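PDB 6T5Z: chitin-binding type-4 domain-containing protein from Photorhabdus laumondii subsp. laumondii, which is a copper-dependent lytic polysaccharide monooxygenase of family AA10 that probably cleaves chitin chains by oxidation at a mononuclear copper site. Local coordinates for residues Pro46-Gly49 and His50-Ser53; Leu62-Thr66 and Glu67-Lys71; Lys108-Arg112 and Glu113-Ser117. All blocks are in the same frame, centred on the assembly; numbering follows the deposited sequence. Where two conformers were deposited one is given.

Contact 1: residues Pro46-Gly49 and His50-Ser53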
ATOM      1  N   PRO A  46      -8.650  -5.786   6.517  1.00 14.83           N
ATOM      2  CA  PRO A  46      -9.432  -6.084   5.307  1.00 15.23           C
ATOM      3  C   PRO A  46      -9.364  -7.557   4.931  1.00 15.31           C
ATOM      4  O   PRO A  46      -8.305  -8.185   4.986  1.00 18.37           O
ATOM      5  CB  PRO A  46      -8.769  -5.202   4.239  1.00 17.13           C
ATOM      6  CG  PRO A  46      -8.170  -4.075   4.998  1.00 15.38           C
ATOM      7  CD  PRO A  46      -7.686  -4.695   6.296  1.00 13.42           C
ATOM      8  N   GLU A  47     -10.508  -8.104   4.534  1.00 16.37           N
ATOM      9  CA  GLU A  47     -10.554  -9.524   4.221  1.00 18.27           C
ATOM     10  C   GLU A  47      -9.813  -9.838   2.918  1.00 15.72           C
ATOM     11  O   GLU A  47      -9.585  -8.973   2.064  1.00 17.22           O
ATOM     12  CB  GLU A  47     -11.998 -10.012   4.136  1.00 21.96           C
ATOM     13  CG  GLU A  47     -12.785  -9.462   2.976  1.00 26.13           C
ATOM     14  CD  GLU A  47     -14.180 -10.061   2.897  1.00 34.29           C
ATOM     15  OE1 GLU A  47     -14.446 -11.054   3.612  1.00 39.76           O
ATOM     16  OE2 GLU A  47     -15.010  -9.537   2.128  1.00 37.25           O
ATOM     17  N   ASP A  48      -9.409 -11.107   2.803  1.00 17.01           N
ATOM     18  CA  ASP A  48      -8.777 -11.623   1.596  1.00 14.80           C
ATOM     19  C   ASP A  48      -9.598 -11.233   0.371  1.00 15.40           C
ATOM     20  O   ASP A  48     -10.828 -11.234   0.411  1.00 15.12           O
ATOM     21  CB  ASP A  48      -8.654 -13.151   1.672  1.00 15.82           C
ATOM     22  CG  ASP A  48      -7.514 -13.615   2.583  1.00 14.55           C
ATOM     23  OD1 ASP A  48      -6.672 -12.779   2.981  1.00 15.37           O
ATOM     24  OD2 ASP A  48      -7.452 -14.834   2.867  1.00 16.33           O
ATOM     25  N   GLY A  49      -8.908 -10.898  -0.718  1.00 14.01           N
ATOM     26  CA  GLY A  49      -9.574 -10.476  -1.940  1.00 14.37           C
ATOM     27  C   GLY A  49     -10.041  -9.037  -1.951  1.00 14.26           C
ATOM     28  O   GLY A  49     -10.453  -8.542  -3.017  1.00 13.52           O
ATOM     29  N   HIS A  50      -9.989  -8.351  -0.812  1.00 12.67           N
ATOM     30  CA  HIS A  50     -10.418  -6.966  -0.668  1.00 15.61           C
ATOM     31  C   HIS A  50      -9.382  -6.170   0.111  1.00 14.37           C
ATOM     32  O   HIS A  50      -9.712  -5.214   0.822  1.00 13.79           O
ATOM     33  CB  HIS A  50     -11.785  -6.890   0.007  1.00 15.96           C
ATOM     34  CG  HIS A  50     -12.837  -7.706  -0.676  1.00 17.43           C
ATOM     35  ND1 HIS A  50     -13.616  -7.210  -1.697  1.00 20.27           N
ATOM     36  CD2 HIS A  50     -13.227  -8.991  -0.494  1.00 19.57           C
ATOM     37  CE1 HIS A  50     -14.447  -8.152  -2.111  1.00 21.34           C
ATOM     38  NE2 HIS A  50     -14.234  -9.239  -1.395  1.00 19.18           N
ATOM     39  N   ILE A  51      -8.116  -6.561  -0.020  1.00 13.70           N
ATOM     40  CA  ILE A  51      -7.043  -5.858   0.672  1.00 15.30           C
ATOM     41  C   ILE A  51      -6.791  -4.499   0.025  1.00 13.31           C
ATOM     42  O   ILE A  51      -6.713  -3.473   0.711  1.00 13.92           O
ATOM     43  CB  ILE A  51      -5.782  -6.734   0.696  1.00 15.50           C
ATOM     44  CG1 ILE A  51      -6.022  -7.957   1.592  1.00 15.67           C
ATOM     45  CG2 ILE A  51      -4.592  -5.946   1.190  1.00 15.64           C
ATOM     46  CD1 ILE A  51      -4.933  -8.977   1.506  1.00 13.04           C
ATOM     47  N   ALA A  52      -6.709  -4.464  -1.310  1.00 11.77           N
ATOM     48  CA  ALA A  52      -6.420  -3.214  -2.008  1.00 10.32           C
ATOM     49  C   ALA A  52      -7.527  -2.179  -1.841  1.00 10.27           C
ATOM     50  O   ALA A  52      -7.235  -0.981  -1.809  1.00 10.33           O
ATOM     51  CB  ALA A  52      -6.173  -3.486  -3.488  1.00 12.03           C
ATOM     52  N   SER A  53      -8.783  -2.610  -1.740  1.00 11.35           N
ATOM     53  CA  SER A  53      -9.895  -1.700  -1.512  1.00 14.02           C
ATOM     54  C   SER A  53     -10.105  -1.357  -0.046  1.00 12.92           C
ATOM     55  O   SER A  53     -11.049  -0.621   0.265  1.00 12.19           O
ATOM     56  CB  SER A  53     -11.201  -2.288  -2.066  1.00 14.15           C
ATOM     57  OG  SER A  53     -11.468  -3.555  -1.486  1.00 12.13           O
TER
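Backbone N of H50 returns to the carbonyl oxygen of E47, N to O 3.0 Å, and so closes a type II beta turn through E47, D48, G49 and H50. The bond is moderately bent. G49 takes the third place of the turn with a positive phi of 80°, a conformation glycine adopts with ease because it has no CB to clash with the following peptide. Above the turn the side chains of E47 and H50 run side by side and point the same way. The imidazole rests with one face over the G49 carbonyl, CG of H50 lying 3.4 Å from O of G49, while OE2 of E47 approaches CD2 of H50 to 3.2 Å. Carboxylate and ring planes are only 28° apart. E47 sets its CG between its own backbone N and carbonyl carbon (chi1 68°) and then runs straight out, which brings the acid alongside the ring. ND1 of H50 makes a weak hydrogen bond to OD2 of D63, and the two acids together would probably favour protonation of the histidine. P46, a compact and rigid residue, lays CB 3.5 Å from O of H50 and 4.0 Å from CA of I51, while CG1 of I51 lies 3.7 Å from O of E47; both residues are buried. D48 turns outward instead, and its OD1 makes a salt bridge with R112. The turn lies in the long loop between strands 36-38 and 73-76, where P46 packs on Y164 and A52 on V166, both in strand 161-172.

Contact 2: residues Leu62-Thr66 and Glu67-Lys71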
ATOM      1  N   LEU A  62     -10.050  -1.585  -7.226  1.00 10.30           N
ATOM      2  CA  LEU A  62      -8.656  -1.860  -6.907  1.00 12.21           C
ATOM      3  C   LEU A  62      -8.387  -3.337  -6.651  1.00 12.93           C
ATOM      4  O   LEU A  62      -7.223  -3.744  -6.638  1.00 14.74           O
ATOM      5  CB  LEU A  62      -8.217  -1.059  -5.677  1.00 12.12           C
ATOM      6  CG  LEU A  62      -8.283   0.460  -5.816  1.00 13.68           C
ATOM      7  CD1 LEU A  62      -7.778   1.133  -4.544  1.00 13.30           C
ATOM      8  CD2 LEU A  62      -7.480   0.919  -7.027  1.00 18.20           C
ATOM      9  N   ASP A  63      -9.422  -4.143  -6.447  1.00 12.56           N
ATOM     10  CA  ASP A  63      -9.210  -5.545  -6.110  1.00 12.94           C
ATOM     11  C   ASP A  63      -8.955  -6.412  -7.330  1.00 11.82           C
ATOM     12  O   ASP A  63      -8.616  -7.591  -7.180  1.00 13.78           O
ATOM     13  CB  ASP A  63     -10.409  -6.067  -5.312  1.00 14.23           C
ATOM     14  CG  ASP A  63     -10.497  -5.439  -3.944  1.00 14.39           C
ATOM     15  OD1 ASP A  63      -9.426  -5.183  -3.340  1.00 15.05           O
ATOM     16  OD2 ASP A  63     -11.624  -5.181  -3.473  1.00 17.52           O
ATOM     17  N   ALA A  64      -9.111  -5.864  -8.533  1.00 12.09           N
ATOM     18  CA  ALA A  64      -8.734  -6.607  -9.723  1.00 13.49           C
ATOM     19  C   ALA A  64      -7.255  -6.948  -9.637  1.00 12.24           C
ATOM     20  O   ALA A  64      -6.455  -6.151  -9.142  1.00 13.26           O
ATOM     21  CB  ALA A  64      -9.016  -5.771 -10.972  1.00 14.42           C
ATOM     22  N   GLN A  65      -6.885  -8.144 -10.102  1.00 12.68           N
ATOM     23  CA  GLN A  65      -5.484  -8.562 -10.056  1.00 13.58           C
ATOM     24  C   GLN A  65      -5.178  -9.396 -11.297  1.00 12.76           C
ATOM     25  O   GLN A  65      -5.576 -10.563 -11.398  1.00 13.61           O
ATOM     26  CB  GLN A  65      -5.164  -9.327  -8.776  1.00 13.27           C
ATOM     27  CG  GLN A  65      -3.670  -9.548  -8.576  1.00 14.34           C
ATOM     28  CD  GLN A  65      -2.874  -8.262  -8.671  1.00 15.09           C
ATOM     29  OE1 GLN A  65      -3.107  -7.314  -7.914  1.00 15.74           O
ATOM     30  NE2 GLN A  65      -1.934  -8.218  -9.606  1.00 14.11           N
ATOM     31  N   THR A  66      -4.492  -8.774 -12.252  1.00 12.84           N
ATOM     32  CA  THR A  66      -3.908  -9.451 -13.403  1.00 13.92           C
ATOM     33  C   THR A  66      -2.549  -8.818 -13.652  1.00 13.97           C
ATOM     34  O   THR A  66      -2.264  -7.717 -13.176  1.00 14.46           O
ATOM     35  CB  THR A  66      -4.760  -9.331 -14.684  1.00 14.49           C
ATOM     36  OG1 THR A  66      -4.724  -7.973 -15.142  1.00 17.36           O
ATOM     37  CG2 THR A  66      -6.209  -9.742 -14.439  1.00 14.53           C
ATOM     38  N   GLU A  67      -1.705  -9.526 -14.405  1.00 15.08           N
ATOM     39  CA  GLU A  67      -0.421  -8.955 -14.800  1.00 15.44           C
ATOM     40  C   GLU A  67      -0.588  -7.658 -15.586  1.00 16.24           C
ATOM     41  O   GLU A  67       0.270  -6.774 -15.507  1.00 18.56           O
ATOM     42  CB  GLU A  67       0.372  -9.958 -15.634  1.00 19.58           C
ATOM     43  CG  GLU A  67       0.922 -11.117 -14.824  1.00 25.19           C
ATOM     44  CD  GLU A  67       1.590 -12.168 -15.692  1.00 28.24           C
ATOM     45  OE1 GLU A  67       0.905 -13.132 -16.101  1.00 28.96           O
ATOM     46  OE2 GLU A  67       2.800 -12.016 -15.983  1.00 32.51           O
ATOM     47  N   ASP A  68      -1.683  -7.529 -16.336  1.00 16.28           N
ATOM     48  CA  ASP A  68      -1.873  -6.418 -17.260  1.00 18.13           C
ATOM     49  C   ASP A  68      -2.557  -5.209 -16.637  1.00 16.35           C
ATOM     50  O   ASP A  68      -2.521  -4.127 -17.235  1.00 16.53           O
ATOM     51  CB  ASP A  68      -2.695  -6.878 -18.487  1.00 22.10           C
ATOM     52  CG  ASP A  68      -3.869  -7.798 -18.110  1.00 25.66           C
ATOM     53  OD1 ASP A  68      -3.694  -9.039 -18.149  1.00 28.03           O
ATOM     54  OD2 ASP A  68      -4.963  -7.289 -17.779  1.00 24.92           O
ATOM     55  N   ARG A  69      -3.151  -5.351 -15.447  1.00 14.73           N
ATOM     56  CA  ARG A  69      -4.138  -4.369 -14.996  1.00 13.90           C
ATOM     57  C   ARG A  69      -3.503  -3.048 -14.582  1.00 13.64           C
ATOM     58  O   ARG A  69      -4.036  -1.973 -14.886  1.00 13.42           O
ATOM     59  CB  ARG A  69      -4.953  -4.946 -13.841  1.00 12.07           C
ATOM     60  CG  ARG A  69      -5.956  -3.956 -13.256  1.00 12.05           C
ATOM     61  CD  ARG A  69      -7.138  -3.779 -14.197  1.00 11.99           C
ATOM     62  NE  ARG A  69      -8.084  -2.771 -13.728  1.00 12.95           N
ATOM     63  CZ  ARG A  69      -7.949  -1.463 -13.926  1.00 14.06           C
ATOM     64  NH1 ARG A  69      -6.886  -0.982 -14.563  1.00 14.81           N
ATOM     65  NH2 ARG A  69      -8.884  -0.627 -13.488  1.00 11.96           N
ATOM     66  N   TRP A  70      -2.412  -3.103 -13.818  1.00 12.97           N
ATOM     67  CA  TRP A  70      -1.952  -1.947 -13.070  1.00 12.31           C
ATOM     68  C   TRP A  70      -0.635  -1.414 -13.608  1.00 13.24           C
ATOM     69  O   TRP A  70       0.242  -2.179 -14.015  1.00 16.11           O
ATOM     70  CB  TRP A  70      -1.797  -2.296 -11.586  1.00 11.69           C
ATOM     71  CG  TRP A  70      -3.083  -2.799 -10.977  1.00 12.96           C
ATOM     72  CD1 TRP A  70      -3.318  -4.046 -10.467  1.00 14.08           C
ATOM     73  CD2 TRP A  70      -4.315  -2.076 -10.853  1.00 12.28           C
ATOM     74  NE1 TRP A  70      -4.610  -4.137 -10.016  1.00 13.03           N
ATOM     75  CE2 TRP A  70      -5.242  -2.939 -10.232  1.00 11.20           C
ATOM     76  CE3 TRP A  70      -4.717  -0.774 -11.184  1.00 10.88           C
ATOM     77  CZ2 TRP A  70      -6.553  -2.544  -9.945  1.00 10.65           C
ATOM     78  CZ3 TRP A  70      -6.019  -0.383 -10.894  1.00 11.29           C
ATOM     79  CH2 TRP A  70      -6.921  -1.272 -10.297  1.00 11.99           C
ATOM     80  N   LYS A  71      -0.509  -0.090 -13.593  1.00 13.65           N
ATOM     81  CA  LYS A  71       0.753   0.547 -13.929  1.00 16.38           C
ATOM     82  C   LYS A  71       1.753   0.279 -12.811  1.00 14.70           C
ATOM     83  O   LYS A  71       1.433   0.447 -11.634  1.00 14.10           O
ATOM     84  CB  LYS A  71       0.539   2.044 -14.112  1.00 17.09           C
ATOM     85  CG  LYS A  71       1.815   2.856 -14.174  1.00 22.55           C
ATOM     86  CD  LYS A  71       2.497   2.712 -15.516  1.00 26.76           C
ATOM     87  CE  LYS A  71       3.705   3.651 -15.609  1.00 30.67           C
ATOM     88  NZ  LYS A  71       4.720   3.381 -14.543  1.00 30.18           N
TER
HETATM   89  O   HOH W   1      -0.817  -5.375 -12.820  1.00 12.49           O
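At its edge the indole of W70 gives the NE1 hydrogen to O of A64, N to O 2.9 Å, and one face is covered by R69, whose CG stands 3.3 Å above the W70 ring plane, over its centre; the R69 guanidinium has CZ3 of W70 over one of its own faces. R69 bends at chi2 (74°), folding back over the neighbouring indole, and its NH2 is held by the carbonyl O of M23. R10 makes a cation-pi contact with W70, while the part R69 lays over the ring centre is aliphatic. The A64 oxygen lies almost in the ring plane, although NE1 of W70 sits above the plane of the A64 carbonyl. This bond satisfies the one polar side-chain atom of the buried tryptophan and helps to fix the rotation of its ring. OE1 of Q65 lies at the same edge, 4.1 Å from NE1 of W70, and bonds R10, while NE2 of Q65 bonds O of P106. L62 crosses the indole at about a right angle and puts CD2 4.0 Å from CH2 of W70, while the small methyl of A64 lies 4.2 Å from CZ2. T66 OG1 donates to OD2 of D68 at 2.7 Å, meeting the carboxylate from above its plane. A weak bond runs from N of R69 to O of T66, and a water links that same oxygen to N of W70. The weak bond from N of D68 to OG1 of T66 is that of an ST turn, reinforced by the hydroxyl's own bond to the D68 carboxylate, in the long loop between strands 36-38 and 73-76.

Contact 3: residues Lys108-Arg112 and Glu113-Ser117; sequences KPLTR and EQFNS
Hydrogen bonds from Q114 do most of the joining. Its side-chain NE2 reaches back to O of P109, 3.1 Å away and at 155°, with the acceptor close to the plane of the amide but the donor well above the P109 carbonyl plane. A bend at chi2 (-101°) turns the amide toward K108 and P109, and its other end, OE1, accepts from the backbone N of D105. A long amide suits this buried place, since it can donate and accept at once. T111 OG1 accepts N-H of Q114, N to O 3.2 Å, and T111 O accepts, weakly, N-H of both Q114 and F115, a pattern consistent with an ST motif. It stands at the start of a type I beta turn from R112 to F115 closed by F115 N to R112 O, 3.2 Å.

Water supplies a second kind of link: one molecule lies 2.7 Å from T111 OG1 and donates to OE1 of E113. Apolar contact is limited to L110 and F115, whose side chains cross aslant with CD2 of L110 4.1 Å from CE2 of F115, while O of T111 sits 3.3 Å from CD2 at the phenyl edge. Beyond it F115 packs on F98 of strand 92-99. Charge appears at R112, whose extended chain carries the guanidinium to the carbonyl oxygens of P42, A44 and P46.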
ATOM      1  N   LYS A 108      -4.167 -13.727  -9.633  1.00 13.76           N
ATOM      2  CA  LYS A 108      -5.108 -14.163  -8.615  1.00 14.86           C
ATOM      3  C   LYS A 108      -5.257 -13.065  -7.575  1.00 14.02           C
ATOM      4  O   LYS A 108      -4.359 -12.234  -7.408  1.00 14.18           O
ATOM      5  CB  LYS A 108      -4.640 -15.464  -7.943  1.00 16.32           C
ATOM      6  CG  LYS A 108      -4.764 -16.688  -8.829  1.00 21.94           C
ATOM      7  CD  LYS A 108      -6.191 -16.819  -9.335  1.00 27.96           C
ATOM      8  CE  LYS A 108      -6.414 -18.141 -10.058  1.00 34.11           C
ATOM      9  NZ  LYS A 108      -7.175 -17.948 -11.323  1.00 35.98           N
ATOM     10  N   PRO A 109      -6.371 -13.043  -6.847  1.00 16.03           N
ATOM     11  CA  PRO A 109      -6.604 -11.955  -5.893  1.00 16.04           C
ATOM     12  C   PRO A 109      -5.525 -11.865  -4.822  1.00 14.90           C
ATOM     13  O   PRO A 109      -4.897 -12.858  -4.440  1.00 12.20           O
ATOM     14  CB  PRO A 109      -7.962 -12.308  -5.277  1.00 13.55           C
ATOM     15  CG  PRO A 109      -8.637 -13.147  -6.332  1.00 13.70           C
ATOM     16  CD  PRO A 109      -7.532 -13.947  -6.954  1.00 15.11           C
ATOM     17  N   LEU A 110      -5.323 -10.643  -4.335  1.00 12.97           N
ATOM     18  CA  LEU A 110      -4.443 -10.419  -3.200  1.00 13.47           C
ATOM     19  C   LEU A 110      -5.089 -10.965  -1.935  1.00 14.13           C
ATOM     20  O   LEU A 110      -6.235 -10.645  -1.620  1.00 14.02           O
ATOM     21  CB  LEU A 110      -4.148  -8.937  -3.031  1.00 13.28           C
ATOM     22  CG  LEU A 110      -3.380  -8.240  -4.155  1.00 12.38           C
ATOM     23  CD1 LEU A 110      -3.324  -6.728  -3.896  1.00 10.76           C
ATOM     24  CD2 LEU A 110      -1.973  -8.824  -4.254  1.00 10.90           C
ATOM     25  N   THR A 111      -4.341 -11.788  -1.212  1.00 11.86           N
ATOM     26  CA  THR A 111      -4.805 -12.456  -0.008  1.00 12.23           C
ATOM     27  C   THR A 111      -3.641 -12.507   0.969  1.00 13.86           C
ATOM     28  O   THR A 111      -2.510 -12.155   0.629  1.00 14.50           O
ATOM     29  CB  THR A 111      -5.262 -13.892  -0.272  1.00 14.08           C
ATOM     30  OG1 THR A 111      -4.130 -14.641  -0.721  1.00 14.59           O
ATOM     31  CG2 THR A 111      -6.349 -13.960  -1.337  1.00 15.53           C
ATOM     32  N   ARG A 112      -3.908 -13.001   2.177  1.00 13.33           N
ATOM     33  CA  ARG A 112      -2.821 -13.166   3.134  1.00 13.77           C
ATOM     34  C   ARG A 112      -1.830 -14.211   2.655  1.00 14.94           C
ATOM     35  O   ARG A 112      -0.621 -14.064   2.864  1.00 17.25           O
ATOM     36  CB  ARG A 112      -3.388 -13.519   4.511  1.00 17.81           C
ATOM     37  CG  ARG A 112      -4.075 -12.325   5.132  1.00 13.64           C
ATOM     38  CD  ARG A 112      -5.185 -12.696   6.107  1.00 17.29           C
ATOM     39  NE  ARG A 112      -5.667 -11.486   6.770  1.00 18.52           N
ATOM     40  CZ  ARG A 112      -6.466 -10.584   6.201  1.00 18.68           C
ATOM     41  NH1 ARG A 112      -6.881 -10.760   4.953  1.00 14.40           N
ATOM     42  NH2 ARG A 112      -6.839  -9.498   6.878  1.00 19.41           N
ATOM     43  N   GLU A 113      -2.314 -15.246   1.964  1.00 15.44           N
ATOM     44  CA  GLU A 113      -1.417 -16.257   1.424  1.00 18.40           C
ATOM     45  C   GLU A 113      -0.515 -15.675   0.340  1.00 16.37           C
ATOM     46  O   GLU A 113       0.607 -16.157   0.150  1.00 16.27           O
ATOM     47  CB  GLU A 113      -2.240 -17.434   0.895  1.00 19.65           C
ATOM     48  CG  GLU A 113      -1.442 -18.668   0.544  1.00 31.31           C
ATOM     49  CD  GLU A 113      -0.951 -18.671  -0.888  1.00 40.89           C
ATOM     50  OE1 GLU A 113      -1.514 -17.926  -1.726  1.00 42.17           O
ATOM     51  OE2 GLU A 113       0.004 -19.425  -1.177  1.00 46.10           O
ATOM     52  N   GLN A 114      -0.970 -14.621  -0.356  1.00 13.15           N
ATOM     53  CA  GLN A 114      -0.157 -14.002  -1.397  1.00 12.76           C
ATOM     54  C   GLN A 114       0.939 -13.106  -0.838  1.00 15.46           C
ATOM     55  O   GLN A 114       1.899 -12.804  -1.561  1.00 15.67           O
ATOM     56  CB  GLN A 114      -1.052 -13.197  -2.342  1.00 13.80           C
ATOM     57  CG  GLN A 114      -1.983 -14.068  -3.195  1.00 12.63           C
ATOM     58  CD  GLN A 114      -1.469 -14.262  -4.612  1.00 12.93           C
ATOM     59  OE1 GLN A 114      -0.447 -14.918  -4.836  1.00 15.00           O
ATOM     60  NE2 GLN A 114      -2.190 -13.695  -5.586  1.00 12.66           N
ATOM     61  N   PHE A 115       0.818 -12.680   0.421  1.00 15.56           N
ATOM     62  CA  PHE A 115       1.747 -11.759   1.063  1.00 15.39           C
ATOM     63  C   PHE A 115       2.626 -12.498   2.059  1.00 15.00           C
ATOM     64  O   PHE A 115       2.209 -13.488   2.657  1.00 17.94           O
ATOM     65  CB  PHE A 115       0.985 -10.652   1.810  1.00 14.67           C
ATOM     66  CG  PHE A 115       0.565  -9.503   0.946  1.00 13.34           C
ATOM     67  CD1 PHE A 115       1.487  -8.552   0.557  1.00 12.14           C
ATOM     68  CD2 PHE A 115      -0.760  -9.355   0.551  1.00 13.67           C
ATOM     69  CE1 PHE A 115       1.105  -7.473  -0.243  1.00 14.45           C
ATOM     70  CE2 PHE A 115      -1.149  -8.280  -0.238  1.00 14.56           C
ATOM     71  CZ  PHE A 115      -0.210  -7.335  -0.628  1.00 14.52           C
ATOM     72  N   ASN A 116       3.857 -12.018   2.223  0.60 13.83           N
ATOM     73  CA  ASN A 116       4.634 -12.426   3.383  0.60 15.33           C
ATOM     74  C   ASN A 116       3.848 -12.099   4.649  0.60 16.54           C
ATOM     75  O   ASN A 116       3.095 -11.122   4.699  0.60 17.06           O
ATOM     76  CB  ASN A 116       6.000 -11.734   3.390  0.60 17.26           C
ATOM     77  CG  ASN A 116       6.945 -12.296   2.337  0.60 19.91           C
ATOM     78  OD1 ASN A 116       6.939 -13.496   2.056  0.60 21.24           O
ATOM     79  ND2 ASN A 116       7.762 -11.429   1.748  0.60 21.12           N
ATOM     80  N   SER A 117       3.993 -12.951   5.670  1.00 17.64           N
ATOM     81  CA  SER A 117       3.158 -12.809   6.857  1.00 16.97           C
ATOM     82  C   SER A 117       3.605 -11.666   7.757  1.00 17.80           C
ATOM     83  O   SER A 117       2.795 -11.146   8.524  1.00 16.90           O
ATOM     84  CB  SER A 117       3.127 -14.114   7.648  1.00 21.28           C
ATOM     85  OG  SER A 117       4.386 -14.361   8.252  1.00 23.85           O
TER
HETATM   86  O   HOH W   2      -4.396 -16.839  -2.260  1.00 18.43           O
HETATM   87  O   HOH W   3       0.062 -12.258   4.924  1.00 18.83           O

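Read from the N terminus, the three contacts follow in series, and none nests within or crosses another. Contacts 1 and 2 each fold up part of the long loop between strands 36-38 and 73-76, while contact 3 closes a turn in the loop joining strands 92-99 and 121-126. D63 couples the first two: its OD2 lies 2.6 Å from S53 OG, a probable hydrogen bond. R112 joins contact 3 to contact 1. Q65 of contact 2 packs against K108 of contact 3. Together the three sites tie the two loops to each other, away from the copper centre at H1 and H90.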